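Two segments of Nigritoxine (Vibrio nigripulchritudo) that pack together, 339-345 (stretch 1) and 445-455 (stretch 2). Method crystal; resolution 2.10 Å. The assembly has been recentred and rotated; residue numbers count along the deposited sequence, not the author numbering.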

# COMPACT_ATOMS: atom_id res chain seq x y z
N GLY A 339 -6.48 4.56 13.23
CA GLY A 339 -7.43 3.59 12.70
C GLY A 339 -8.24 4.07 11.51
O GLY A 339 -9.37 3.64 11.32
N LYS A 340 -7.66 4.97 10.72
CA LYS A 340 -8.31 5.44 9.50
C LYS A 340 -7.63 4.86 8.25
O LYS A 340 -6.53 4.28 8.35
N ILE A 341 -8.30 5.00 7.11
CA ILE A 341 -7.75 4.64 5.79
C ILE A 341 -8.10 5.74 4.81
O ILE A 341 -9.23 6.21 4.79
N VAL A 342 -7.13 6.17 4.02
CA VAL A 342 -7.40 7.11 2.94
C VAL A 342 -7.39 6.36 1.60
O VAL A 342 -6.50 5.53 1.36
N ALA A 343 -8.39 6.61 0.77
CA ALA A 343 -8.35 6.17 -0.63
C ALA A 343 -7.94 7.38 -1.45
O ALA A 343 -8.43 8.49 -1.22
N LYS A 344 -7.03 7.15 -2.39
CA LYS A 344 -6.52 8.20 -3.25
C LYS A 344 -6.05 7.58 -4.55
O LYS A 344 -5.35 6.56 -4.53
N LEU A 345 -6.42 8.20 -5.68
CA LEU A 345 -6.05 7.74 -7.01
C LEU A 345 -4.84 8.52 -7.48
O LEU A 345 -4.73 9.72 -7.18
N SER A 445 6.12 11.78 0.80
CA SER A 445 5.43 13.01 0.44
C SER A 445 3.92 12.80 0.27
O SER A 445 3.13 13.67 0.63
N PHE A 446 3.54 11.62 -0.22
CA PHE A 446 2.13 11.22 -0.34
C PHE A 446 1.39 11.48 0.98
O PHE A 446 0.32 12.09 0.99
N PHE A 447 1.96 11.01 2.09
CA PHE A 447 1.36 11.22 3.41
C PHE A 447 1.41 12.69 3.87
O PHE A 447 0.48 13.15 4.54
N GLU A 448 2.47 13.41 3.50
CA GLU A 448 2.53 14.87 3.73
C GLU A 448 1.37 15.52 3.00
O GLU A 448 0.69 16.38 3.56
N ARG A 449 1.11 15.08 1.77
CA ARG A 449 0.00 15.64 0.99
C ARG A 449 -1.33 15.34 1.65
O ARG A 449 -2.16 16.24 1.80
N VAL A 450 -1.50 14.09 2.08
CA VAL A 450 -2.71 13.69 2.78
C VAL A 450 -2.94 14.59 4.01
O VAL A 450 -4.06 15.07 4.20
N ALA A 451 -1.88 14.84 4.79
CA ALA A 451 -1.96 15.67 6.00
C ALA A 451 -2.34 17.13 5.72
O ALA A 451 -3.06 17.75 6.52
N ILE A 452 -1.88 17.67 4.59
CA ILE A 452 -2.23 19.03 4.17
C ILE A 452 -3.73 19.14 3.91
O ILE A 452 -4.42 19.96 4.51
N VAL A 453 -4.23 18.29 3.01
CA VAL A 453 -5.66 18.28 2.68
C VAL A 453 -6.53 18.20 3.93
O VAL A 453 -7.45 19.00 4.09
N ARG A 454 -6.22 17.27 4.83
CA ARG A 454 -6.99 17.13 6.07
C ARG A 454 -7.02 18.42 6.89
O ARG A 454 -8.07 18.80 7.40
N ARG A 455 -5.86 19.07 7.00
CA ARG A 455 -5.70 20.26 7.83
C ARG A 455 -6.37 21.49 7.22
O ARG A 455 -6.74 22.42 7.95

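Packing of strand 340-345 against helix 445-455 in Nigritoxine. The two axes cross at 104° and come no closer than 11.1 Å, a gap bridged by side chains that bury 312 Å² in all; no hydrogen bond links the stretches. Gly 339, in the loop before the strand, has a positive phi (73°) and makes no contact with the helix. From Lys 340 onward the strand alternates, so Lys 340, Val 342 and Lys 344 direct their CA-to-CB bonds toward the helix. Lys 340 (m, t, t, m) lays its aliphatic chain near the guanidinium of Arg 454 (m, t, p, chi4 -175°), with CD 3.9 Å from NH2 of Arg 454. The approach is oblique, and Arg 454 NE and NH2 find their hydrogen bonds elsewhere in the structure. Ile 341 (m, t) does not reach the helix. Val 342 (p) is the strand residue in the closest CA pair across the stretches, its CA 8.1 Å from CA of Val 450; the branched side chains meet as an apolar pair, CG1 of Val 342 lying 4.1 Å from CG2 of Val 450 (t). Ala 343 points away. Lys 344, extended with all four chi angles t, has the largest area covered by the other stretch, 84 Å². Its CD lies 3.9 Å from CE1 of Phe 446, obliquely to the ring, and 4.4 Å from CG2 of Val 450. The CA-to-CB bond of Phe 446 runs sideways, but chi1 t (chi2 97°) carries the ring nearer the strand. Farther out, NZ of Lys 344 comes within 4.4 Å of CB of Arg 449 (chi1 m, chi2 t), a contact with carbon; Lys 344 therefore packs here without a polar partner on the helix, its NZ being hydrogen-bonded elsewhere in the structure. Leu 345 (m, t) points away, leaving the contact to the alternate residues.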

# COMPACT_ATOMS: atom_id res chain seq x y z
CB LYS A 340 -8.33 6.96 9.44
CG LYS A 340 -9.27 7.61 10.45
CD LYS A 340 -8.98 9.10 10.60
CE LYS A 340 -9.82 9.73 11.72
NZ LYS A 340 -11.29 9.63 11.44
CB ILE A 341 -8.32 3.31 5.24
CG1 ILE A 341 -7.74 2.13 6.00
CG2 ILE A 341 -7.93 3.12 3.77
CD1 ILE A 341 -8.23 0.78 5.51
CB VAL A 342 -6.44 8.33 2.97
CG1 VAL A 342 -5.01 7.92 2.67
CG2 VAL A 342 -6.91 9.43 2.02
CB ALA A 343 -9.70 5.67 -1.10
CB LYS A 344 -5.34 8.89 -2.56
CG LYS A 344 -4.90 10.19 -3.20
CD LYS A 344 -4.16 11.11 -2.21
CE LYS A 344 -3.89 12.50 -2.81
NZ LYS A 344 -3.87 13.56 -1.74
CB LEU A 345 -7.17 8.03 -8.02
CG LEU A 345 -8.50 7.35 -7.73
CD1 LEU A 345 -9.56 7.92 -8.66
CD2 LEU A 345 -8.37 5.84 -7.89
CB SER A 445 6.06 13.62 -0.80
OG SER A 445 6.05 12.67 -1.84
CB PHE A 446 2.09 9.74 -0.76
CG PHE A 446 0.72 9.11 -0.74
CD1 PHE A 446 -0.05 9.02 -1.92
CD2 PHE A 446 0.23 8.53 0.43
CE1 PHE A 446 -1.30 8.41 -1.91
CE2 PHE A 446 -1.03 7.92 0.44
CZ PHE A 446 -1.79 7.86 -0.74
CB PHE A 447 1.95 10.27 4.47
CG PHE A 447 1.55 8.84 4.25
CD1 PHE A 447 0.29 8.41 4.60
CD2 PHE A 447 2.42 7.94 3.62
CE1 PHE A 447 -0.11 7.09 4.35
CE2 PHE A 447 2.03 6.64 3.36
CZ PHE A 447 0.76 6.21 3.73
CB GLU A 448 3.86 15.45 3.23
CG GLU A 448 5.06 14.96 4.01
CD GLU A 448 6.41 15.33 3.39
OE1 GLU A 448 6.48 15.84 2.24
OE2 GLU A 448 7.43 15.10 4.07
CB ARG A 449 0.02 15.16 -0.45
CG ARG A 449 1.18 15.73 -1.25
CD ARG A 449 1.22 15.06 -2.62
NE ARG A 449 2.59 14.75 -3.01
CZ ARG A 449 3.03 13.56 -3.40
NH1 ARG A 449 2.23 12.50 -3.49
NH2 ARG A 449 4.31 13.44 -3.73
CB VAL A 450 -2.68 12.19 3.18
CG1 VAL A 450 -3.76 11.85 4.20
CG2 VAL A 450 -2.82 11.28 1.95
CB ALA A 451 -0.65 15.62 6.79
CB ILE A 452 -1.45 19.49 2.90
CG1 ILE A 452 0.07 19.51 3.13
CG2 ILE A 452 -1.95 20.85 2.42
CD1 ILE A 452 0.50 20.11 4.45
CB VAL A 453 -6.01 17.18 1.67
CG1 VAL A 453 -7.51 17.20 1.37
CG2 VAL A 453 -5.21 17.39 0.40
CB ARG A 454 -6.44 16.01 6.95
CG ARG A 454 -6.74 14.60 6.51
CD ARG A 454 -6.02 13.65 7.45
NE ARG A 454 -6.79 13.41 8.67
CZ ARG A 454 -6.37 12.69 9.71
NH1 ARG A 454 -5.16 12.14 9.72
NH2 ARG A 454 -7.17 12.52 10.76
CB ARG A 455 -4.23 20.53 8.11
CG ARG A 455 -3.99 21.40 9.34
CD ARG A 455 -2.58 21.98 9.35
NE ARG A 455 -1.57 20.99 8.97
CZ ARG A 455 -0.79 21.06 7.89
NH1 ARG A 455 -0.87 22.09 7.06
NH2 ARG A 455 0.08 20.08 7.66